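Local coordinates for protein importin-95 (Chaetomium thermophilum, PDB 4XRI) that carries various proteinaceous cargoes into the nucleus as a highly flexible HEAT-repeat transport receptor of the importin-beta family, and probably binds a small GTPase, at residues A[278-283]-A[290-295]; A[300-305]-A[323-328]; A[330-335]-A[363-368]. The protein carries 2 engineered substitutions. One frame throughout, in Å; residues are numbered along the deposited sequence.

Contact 1 (A[278-283]-A[290-295])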
loop_
_atom_site.group_PDB
_atom_site.type_symbol
_atom_site.label_atom_id
_atom_site.label_comp_id
_atom_site.label_asym_id
_atom_site.label_seq_id
_atom_site.Cartn_x
_atom_site.Cartn_y
_atom_site.Cartn_z
ATOM N N LEU A 278 14.212 -25.320 -15.650
ATOM C CA LEU A 278 13.702 -26.650 -15.342
ATOM C C LEU A 278 12.569 -26.572 -14.328
ATOM O O LEU A 278 11.572 -27.283 -14.442
ATOM C CB LEU A 278 14.822 -27.550 -14.808
ATOM C CG LEU A 278 15.976 -27.925 -15.741
ATOM C CD1 LEU A 278 16.957 -28.837 -15.018
ATOM C CD2 LEU A 278 15.454 -28.589 -17.005
ATOM N N GLY A 279 12.731 -25.706 -13.335
ATOM C CA GLY A 279 11.740 -25.551 -12.285
ATOM C C GLY A 279 10.404 -25.048 -12.795
ATOM O O GLY A 279 9.351 -25.509 -12.362
ATOM N N MET A 280 10.448 -24.095 -13.720
ATOM C CA MET A 280 9.234 -23.515 -14.286
ATOM C C MET A 280 8.448 -24.527 -15.112
ATOM O O MET A 280 7.229 -24.420 -15.245
ATOM C CB MET A 280 9.575 -22.301 -15.152
ATOM C CG MET A 280 10.070 -21.097 -14.373
ATOM S SD MET A 280 10.427 -19.693 -15.439
ATOM C CE MET A 280 8.837 -19.465 -16.222
ATOM N N LYS A 281 9.152 -25.511 -15.660
ATOM C CA LYS A 281 8.530 -26.504 -16.528
ATOM C C LYS A 281 8.172 -27.777 -15.766
ATOM O O LYS A 281 7.805 -28.787 -16.366
ATOM C CB LYS A 281 9.460 -26.835 -17.698
ATOM C CG LYS A 281 9.851 -25.624 -18.528
ATOM C CD LYS A 281 10.833 -25.998 -19.624
ATOM C CE LYS A 281 10.198 -26.946 -20.625
ATOM N NZ LYS A 281 9.095 -26.295 -21.385
ATOM N N SER A 282 8.274 -27.721 -14.442
ATOM C CA SER A 282 8.017 -28.886 -13.601
ATOM C C SER A 282 6.559 -29.329 -13.636
ATOM O O SER A 282 5.654 -28.518 -13.828
ATOM C CB SER A 282 8.427 -28.594 -12.159
ATOM O OG SER A 282 8.050 -29.654 -11.296
ATOM N N ASP A 283 6.343 -30.626 -13.444
ATOM C CA ASP A 283 4.997 -31.188 -13.406
ATOM C C ASP A 283 4.314 -30.865 -12.084
ATOM O O ASP A 283 3.091 -30.928 -11.973
ATOM C CB ASP A 283 5.041 -32.703 -13.628
ATOM C CG ASP A 283 5.564 -33.073 -15.002
ATOM O OD1 ASP A 283 5.339 -32.293 -15.953
ATOM O OD2 ASP A 283 6.201 -34.140 -15.132
ATOM N N LEU A 290 7.152 -21.447 -7.670
ATOM C CA LEU A 290 8.323 -20.888 -7.006
ATOM C C LEU A 290 9.397 -20.463 -8.003
ATOM O O LEU A 290 10.095 -19.465 -7.798
ATOM C CB LEU A 290 8.898 -21.902 -6.021
ATOM C CG LEU A 290 8.065 -22.092 -4.756
ATOM C CD1 LEU A 290 8.516 -23.316 -3.979
ATOM C CD2 LEU A 290 8.161 -20.851 -3.890
ATOM N N ALA A 291 9.515 -21.225 -9.084
ATOM C CA ALA A 291 10.492 -20.929 -10.118
ATOM C C ALA A 291 10.063 -19.710 -10.930
ATOM O O ALA A 291 10.899 -18.911 -11.342
ATOM C CB ALA A 291 10.692 -22.138 -11.023
ATOM N N VAL A 292 8.761 -19.570 -11.159
ATOM C CA VAL A 292 8.229 -18.380 -11.815
ATOM C C VAL A 292 8.443 -17.171 -10.914
ATOM O O VAL A 292 8.815 -16.089 -11.374
ATOM C CB VAL A 292 6.727 -18.530 -12.148
ATOM C CG1 VAL A 292 6.113 -17.178 -12.489
ATOM C CG2 VAL A 292 6.540 -19.505 -13.292
ATOM N N GLU A 293 8.211 -17.374 -9.620
ATOM C CA GLU A 293 8.431 -16.340 -8.619
ATOM C C GLU A 293 9.891 -15.896 -8.590
ATOM O O GLU A 293 10.190 -14.731 -8.316
ATOM C CB GLU A 293 7.998 -16.845 -7.240
ATOM C CG GLU A 293 8.417 -15.965 -6.068
ATOM C CD GLU A 293 7.718 -14.618 -6.059
ATOM O OE1 GLU A 293 6.665 -14.483 -6.717
ATOM O OE2 GLU A 293 8.224 -13.692 -5.391
ATOM N N PHE A 294 10.797 -16.828 -8.878
ATOM C CA PHE A 294 12.218 -16.510 -8.970
ATOM C C PHE A 294 12.460 -15.398 -9.975
ATOM O O PHE A 294 13.183 -14.438 -9.697
ATOM C CB PHE A 294 13.035 -17.745 -9.365
ATOM C CG PHE A 294 14.493 -17.456 -9.610
ATOM C CD1 PHE A 294 15.403 -17.493 -8.566
ATOM C CD2 PHE A 294 14.955 -17.152 -10.883
ATOM C CE1 PHE A 294 16.740 -17.229 -8.785
ATOM C CE2 PHE A 294 16.290 -16.884 -11.105
ATOM C CZ PHE A 294 17.182 -16.927 -10.056
ATOM N N TRP A 295 11.852 -15.539 -11.147
ATOM C CA TRP A 295 12.052 -14.580 -12.222
ATOM C C TRP A 295 11.235 -13.316 -12.019
ATOM O O TRP A 295 11.600 -12.251 -12.507
ATOM C CB TRP A 295 11.732 -15.231 -13.564
ATOM C CG TRP A 295 12.862 -16.085 -14.004
ATOM C CD1 TRP A 295 12.907 -17.449 -14.044
ATOM C CD2 TRP A 295 14.153 -15.625 -14.414
ATOM N NE1 TRP A 295 14.141 -17.864 -14.482
ATOM C CE2 TRP A 295 14.923 -16.766 -14.714
ATOM C CE3 TRP A 295 14.726 -14.359 -14.567
ATOM C CZ2 TRP A 295 16.240 -16.674 -15.165
ATOM C CZ3 TRP A 295 16.030 -14.271 -15.014
ATOM C CH2 TRP A 295 16.775 -15.420 -15.304
#
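G279 and M280 meet A291 at backbone range: A291 CB lies 3.4 Å from G279 C and 3.3 Å from M280 N, and the CA atoms of M280 and A291 are 5.1 Å apart. The absence of a side chain at G279 permits this approach, since a modelled CB there would fall 2.9 Å from A291 CB, a clash. Past this close point the work is done by M280. Its CG is anti to its own carbonyl carbon (chi1 -70°) and passes alongside A291 CB, while a bend at chi3 (58°) turns the methyl aside, putting M280 CE 3.7 Å from V292 CG2. The sulfur reaches the indole at its pyrrole part, with M280 SD 3.6 Å from W295 CD1. Lying 64° off the normal of the five-membered ring, it makes an oblique Met-aromatic contact. F294 CD2 lies over one face of the indole, near its rim. With an alanine in place of M280, the loss of sulfur and methyl would probably leave W295 CD1 and V292 CG2 without their partner and open a gap between the two helices. No hydrogen bond joins 278-283 to 290-295, and all five touching residues are buried; their meeting therefore rests on close apolar fit and the polarisable sulfur, with a weak hydrogen bond between W295 NE1 and T276 OG1 as a polar tie beside it.

Contact 2 (A[300-305]-A[323-328])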
loop_
_atom_site.group_PDB
_atom_site.type_symbol
_atom_site.label_atom_id
_atom_site.label_comp_id
_atom_site.label_asym_id
_atom_site.label_seq_id
_atom_site.Cartn_x
_atom_site.Cartn_y
_atom_site.Cartn_z
ATOM N N GLU A 300 11.606 -7.701 -10.533
ATOM C CA GLU A 300 11.321 -6.650 -9.562
ATOM C C GLU A 300 12.594 -5.920 -9.143
ATOM O O GLU A 300 12.632 -4.690 -9.112
ATOM C CB GLU A 300 10.617 -7.229 -8.336
ATOM C CG GLU A 300 9.150 -7.553 -8.568
ATOM C CD GLU A 300 8.520 -8.301 -7.409
ATOM O OE1 GLU A 300 9.268 -8.762 -6.521
ATOM O OE2 GLU A 300 7.278 -8.429 -7.388
ATOM N N GLU A 301 13.635 -6.689 -8.833
ATOM C CA GLU A 301 14.930 -6.126 -8.468
ATOM C C GLU A 301 15.492 -5.256 -9.582
ATOM O O GLU A 301 15.935 -4.132 -9.343
ATOM C CB GLU A 301 15.930 -7.235 -8.133
ATOM C CG GLU A 301 15.787 -7.797 -6.736
ATOM C CD GLU A 301 16.123 -6.780 -5.664
ATOM O OE1 GLU A 301 17.216 -6.177 -5.733
ATOM O OE2 GLU A 301 15.285 -6.576 -4.761
ATOM N N GLU A 302 15.474 -5.785 -10.799
ATOM C CA GLU A 302 16.074 -5.093 -11.929
ATOM C C GLU A 302 15.253 -3.877 -12.359
ATOM O O GLU A 302 15.805 -2.894 -12.846
ATOM C CB GLU A 302 16.266 -6.061 -13.097
ATOM C CG GLU A 302 17.249 -7.179 -12.773
ATOM C CD GLU A 302 17.819 -7.865 -14.001
ATOM O OE1 GLU A 302 17.074 -8.060 -14.982
ATOM O OE2 GLU A 302 19.024 -8.197 -13.987
ATOM N N ILE A 303 13.939 -3.932 -12.161
ATOM C CA ILE A 303 13.095 -2.766 -12.409
ATOM C C ILE A 303 13.475 -1.635 -11.454
ATOM O O ILE A 303 13.605 -0.478 -11.858
ATOM C CB ILE A 303 11.595 -3.092 -12.250
ATOM C CG1 ILE A 303 11.098 -3.923 -13.434
ATOM C CG2 ILE A 303 10.777 -1.812 -12.158
ATOM C CD1 ILE A 303 9.757 -4.580 -13.185
ATOM N N ALA A 304 13.659 -1.987 -10.185
ATOM C CA ALA A 304 14.059 -1.024 -9.164
ATOM C C ALA A 304 15.429 -0.432 -9.478
ATOM O O ALA A 304 15.623 0.783 -9.402
ATOM C CB ALA A 304 14.068 -1.675 -7.795
ATOM N N ILE A 305 16.368 -1.298 -9.842
ATOM C CA ILE A 305 17.730 -0.881 -10.155
ATOM C C ILE A 305 17.764 0.053 -11.361
ATOM O O ILE A 305 18.439 1.084 -11.340
ATOM C CB ILE A 305 18.635 -2.095 -10.421
ATOM C CG1 ILE A 305 18.818 -2.898 -9.133
ATOM C CG2 ILE A 305 19.986 -1.654 -10.960
ATOM C CD1 ILE A 305 19.495 -4.225 -9.338
ATOM N N ASN A 323 21.530 -7.305 -16.033
ATOM C CA ASN A 323 20.604 -7.591 -17.128
ATOM C C ASN A 323 20.206 -9.065 -17.223
ATOM O O ASN A 323 20.142 -9.625 -18.317
ATOM C CB ASN A 323 21.209 -7.148 -18.465
ATOM C CG ASN A 323 20.498 -5.949 -19.060
ATOM O OD1 ASN A 323 19.285 -5.795 -18.912
ATOM N ND2 ASN A 323 21.253 -5.088 -19.733
ATOM N N PHE A 324 19.944 -9.685 -16.075
ATOM C CA PHE A 324 19.577 -11.100 -16.026
ATOM C C PHE A 324 18.355 -11.410 -16.880
ATOM O O PHE A 324 18.368 -12.340 -17.688
ATOM C CB PHE A 324 19.312 -11.535 -14.583
ATOM C CG PHE A 324 20.554 -11.673 -13.752
ATOM C CD1 PHE A 324 21.770 -11.982 -14.339
ATOM C CD2 PHE A 324 20.505 -11.495 -12.382
ATOM C CE1 PHE A 324 22.912 -12.109 -13.572
ATOM C CE2 PHE A 324 21.640 -11.621 -11.612
ATOM C CZ PHE A 324 22.846 -11.929 -12.206
ATOM N N ALA A 325 17.301 -10.622 -16.688
ATOM C CA ALA A 325 16.040 -10.825 -17.394
ATOM C C ALA A 325 16.201 -10.672 -18.903
ATOM O O ALA A 325 15.660 -11.462 -19.676
ATOM C CB ALA A 325 14.990 -9.859 -16.879
ATOM N N ARG A 326 16.959 -9.657 -19.310
ATOM C CA ARG A 326 17.213 -9.396 -20.723
ATOM C C ARG A 326 17.894 -10.590 -21.389
ATOM O O ARG A 326 17.452 -11.074 -22.432
ATOM C CB ARG A 326 18.073 -8.139 -20.882
ATOM C CG ARG A 326 18.289 -7.702 -22.317
ATOM C CD ARG A 326 19.223 -6.504 -22.388
ATOM N NE ARG A 326 19.371 -6.001 -23.752
ATOM C CZ ARG A 326 20.215 -6.503 -24.646
ATOM N NH1 ARG A 326 20.991 -7.528 -24.325
ATOM N NH2 ARG A 326 20.281 -5.982 -25.865
ATOM N N VAL A 327 18.969 -11.061 -20.766
ATOM C CA VAL A 327 19.705 -12.222 -21.250
ATOM C C VAL A 327 18.828 -13.473 -21.298
ATOM O O VAL A 327 18.919 -14.272 -22.230
ATOM C CB VAL A 327 20.945 -12.497 -20.363
ATOM C CG1 VAL A 327 21.596 -13.829 -20.727
ATOM C CG2 VAL A 327 21.945 -11.356 -20.480
ATOM N N ALA A 328 17.961 -13.622 -20.303
ATOM C CA ALA A 328 17.169 -14.840 -20.146
ATOM C C ALA A 328 15.890 -14.852 -20.980
ATOM O O ALA A 328 15.177 -15.855 -21.002
ATOM C CB ALA A 328 16.824 -15.042 -18.681
HETATM O O HOH W 1 17.430 -7.114 -17.587
#
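E302 sends its carboxylate to the start of the helix opened by F324, where its two oxygens take successive backbone amides. OE2 of E302 accepts from F324 N at 2.7 Å through its syn lone pair, the bond bent to 144° at hydrogen. OE1 of E302 accepts from A325 N at 3.1 Å along a straighter path, on the syn side but lifted 31° from the carboxylate plane. The side chain gets there with CG anti to its own carbonyl carbon and extended beyond CG, across the gap between the helices. Two bonds at separate oxygens restrict rotation of the group, and Y261 OH adds a third at OE2. F324, its CG likewise anti to the carbonyl carbon (chi1 -74°), keeps CB 3.4 Å from E302 OE2, while A325 CB lies 3.3 Å from E302 OE1. The side chain of N323, the N-cap residue, makes no capping bond; its OD1 lies 2.6 Å from a water that is also 2.8 Å from E302 OE1 and accepts from R326 N. Amides at a helix start, with their partial positive charge, would probably favour the ionised form of this buried acid. The F324 ring leads away from 300-305 to meet those of Y261 and Y322 and touch M268 of helix 265-280. A325 packs on C299 of helix 285-310 and V369 of helix 354-369, so the amino end of helix 324-340 sits among three neighbouring helices.

Contact 3 (A[330-335]-A[363-368])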
loop_
_atom_site.group_PDB
_atom_site.type_symbol
_atom_site.label_atom_id
_atom_site.label_comp_id
_atom_site.label_asym_id
_atom_site.label_seq_id
_atom_site.Cartn_x
_atom_site.Cartn_y
_atom_site.Cartn_z
ATOM N N ASN A 330 14.898 -15.154 -24.142
ATOM C CA ASN A 330 14.606 -16.188 -25.132
ATOM C C ASN A 330 14.293 -17.560 -24.538
ATOM O O ASN A 330 13.733 -18.422 -25.216
ATOM C CB ASN A 330 15.772 -16.317 -26.111
ATOM C CG ASN A 330 15.884 -15.125 -27.038
ATOM O OD1 ASN A 330 14.918 -14.389 -27.238
ATOM N ND2 ASN A 330 17.066 -14.930 -27.611
ATOM N N GLU A 331 14.648 -17.761 -23.275
ATOM C CA GLU A 331 14.403 -19.042 -22.625
ATOM C C GLU A 331 13.188 -18.993 -21.701
ATOM O O GLU A 331 12.370 -19.914 -21.684
ATOM C CB GLU A 331 15.639 -19.485 -21.836
ATOM C CG GLU A 331 16.927 -19.515 -22.647
ATOM C CD GLU A 331 16.965 -20.633 -23.675
ATOM O OE1 GLU A 331 16.074 -21.511 -23.651
ATOM O OE2 GLU A 331 17.894 -20.633 -24.509
ATOM N N VAL A 332 13.069 -17.908 -20.943
ATOM C CA VAL A 332 12.060 -17.808 -19.893
ATOM C C VAL A 332 10.691 -17.353 -20.406
ATOM O O VAL A 332 9.662 -17.902 -20.010
ATOM C CB VAL A 332 12.528 -16.843 -18.784
ATOM C CG1 VAL A 332 11.434 -16.640 -17.745
ATOM C CG2 VAL A 332 13.796 -17.374 -18.127
ATOM N N VAL A 333 10.677 -16.351 -21.279
ATOM C CA VAL A 333 9.416 -15.792 -21.770
ATOM C C VAL A 333 8.556 -16.814 -22.536
ATOM O O VAL A 333 7.349 -16.889 -22.298
ATOM C CB VAL A 333 9.657 -14.552 -22.667
ATOM C CG1 VAL A 333 8.360 -14.098 -23.319
ATOM C CG2 VAL A 333 10.267 -13.415 -21.854
ATOM N N PRO A 334 9.157 -17.599 -23.457
ATOM C CA PRO A 334 8.314 -18.628 -24.082
ATOM C C PRO A 334 7.691 -19.606 -23.083
ATOM O O PRO A 334 6.588 -20.096 -23.324
ATOM C CB PRO A 334 9.290 -19.355 -25.014
ATOM C CG PRO A 334 10.288 -18.331 -25.372
ATOM C CD PRO A 334 10.473 -17.511 -24.120
ATOM N N VAL A 335 8.377 -19.876 -21.977
ATOM C CA VAL A 335 7.841 -20.766 -20.952
ATOM C C VAL A 335 6.670 -20.108 -20.229
ATOM O O VAL A 335 5.656 -20.753 -19.955
ATOM C CB VAL A 335 8.921 -21.165 -19.924
ATOM C CG1 VAL A 335 8.300 -21.923 -18.763
ATOM C CG2 VAL A 335 9.999 -22.006 -20.590
ATOM N N GLN A 363 4.195 -9.427 -17.107
ATOM C CA GLN A 363 4.053 -7.982 -16.933
ATOM C C GLN A 363 5.353 -7.355 -16.450
ATOM O O GLN A 363 5.859 -6.407 -17.049
ATOM C CB GLN A 363 2.930 -7.661 -15.945
ATOM C CG GLN A 363 1.559 -7.540 -16.575
ATOM C CD GLN A 363 0.573 -6.832 -15.665
ATOM O OE1 GLN A 363 0.872 -6.566 -14.500
ATOM N NE2 GLN A 363 -0.605 -6.518 -16.191
ATOM N N LEU A 364 5.884 -7.897 -15.358
ATOM C CA LEU A 364 7.146 -7.438 -14.786
ATOM C C LEU A 364 8.299 -7.587 -15.770
ATOM O O LEU A 364 9.201 -6.749 -15.816
ATOM C CB LEU A 364 7.459 -8.207 -13.500
ATOM C CG LEU A 364 6.529 -7.988 -12.307
ATOM C CD1 LEU A 364 6.849 -8.987 -11.203
ATOM C CD2 LEU A 364 6.651 -6.564 -11.788
ATOM N N TYR A 365 8.264 -8.662 -16.553
ATOM C CA TYR A 365 9.306 -8.923 -17.535
ATOM C C TYR A 365 9.325 -7.844 -18.612
ATOM O O TYR A 365 10.391 -7.410 -19.054
ATOM C CB TYR A 365 9.108 -10.299 -18.176
ATOM C CG TYR A 365 10.396 -11.067 -18.380
ATOM C CD1 TYR A 365 11.295 -10.701 -19.374
ATOM C CD2 TYR A 365 10.717 -12.153 -17.573
ATOM C CE1 TYR A 365 12.476 -11.395 -19.558
ATOM C CE2 TYR A 365 11.893 -12.854 -17.754
ATOM C CZ TYR A 365 12.767 -12.471 -18.746
ATOM O OH TYR A 365 13.940 -13.166 -18.924
ATOM N N ALA A 366 8.137 -7.414 -19.025
ATOM C CA ALA A 366 7.999 -6.380 -20.047
ATOM C C ALA A 366 8.556 -5.050 -19.553
ATOM O O ALA A 366 9.174 -4.300 -20.310
ATOM C CB ALA A 366 6.545 -6.226 -20.451
ATOM N N GLN A 367 8.333 -4.768 -18.273
ATOM C CA GLN A 367 8.866 -3.566 -17.642
ATOM C C GLN A 367 10.381 -3.658 -17.516
ATOM O O GLN A 367 11.094 -2.663 -17.668
ATOM C CB GLN A 367 8.237 -3.352 -16.260
ATOM C CG GLN A 367 6.751 -3.043 -16.280
ATOM C CD GLN A 367 6.151 -2.939 -14.887
ATOM O OE1 GLN A 367 6.682 -2.246 -14.020
ATOM N NE2 GLN A 367 5.046 -3.640 -14.666
ATOM N N ALA A 368 10.864 -4.868 -17.248
ATOM C CA ALA A 368 12.276 -5.092 -16.972
ATOM C C ALA A 368 13.156 -5.030 -18.220
ATOM O O ALA A 368 14.279 -4.535 -18.161
ATOM C CB ALA A 368 12.461 -6.436 -16.271
#
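V333 and Y365 mark the closest backbone approach, their CA atoms 8.1 Å apart, between helices that run in roughly opposite directions; helix 324-340 is kinked here, the nitrogens of N330, E331 and P334 having no bond to the preceding turn. The contact between the segments is carried by the ring of Y365. V333 CG2, anti to the carbonyl carbon of its own residue, sits over one face of the Y365 ring, 3.9 Å from the centroid and only 17° off the normal. These values define a CH-pi contact, with the methyl displaced slightly toward the CD1-CE1 rim: V333 CG2 is 3.8 Å from Y365 CE1. The neighbouring valine touches another part of the ring, V332 CG1 lying 3.8 Å from Y365 CE2 in an oblique approach, while V332 CB comes within 3.9 Å of Y365 OH. The two successive valines approach from the same side of the ring plane, V333 over the ring face and V332 farther out, beside CE2 and the hydroxyl. The first torsion of Y365, -139°, departs from a staggered position, which may cost some strain; this setting carries the ring toward helix 324-340. The hydroxyl is satisfied by a hydrogen bond with A325 O, earlier on that helix, so the ring is held both at its polar end and over a face. I373 touches both Y365 and V333 from the adjoining loop. Buried packing between antiparallel neighbouring helices of this kind is characteristic of the HEAT-repeat solenoid of importin-beta receptors.

How the contacts relate
The three contacts follow one another along the chain and join the consecutive helices 265-280, 285-310, 324-340 and 354-369. Centres of contacts 1 and 2 are about 17 Å apart, of 1 and 3 about 13 Å, of 2 and 3 about 10 Å. W295 ties contact 1 to the others: its CH2 is 3.4 Å from A328 CB of contact 2, and its CE2 3.6 Å from V332 CG2 of contact 3. M280 CE also reaches V335 CG1 at 3.6 Å. Contacts 2 and 3 share helix 324-340, and I303 CD1 packs 3.6 Å from Q367 CB. Together they form a continuous, mostly apolar interior of the solenoid, in which the acid of contact 2 is a polar point.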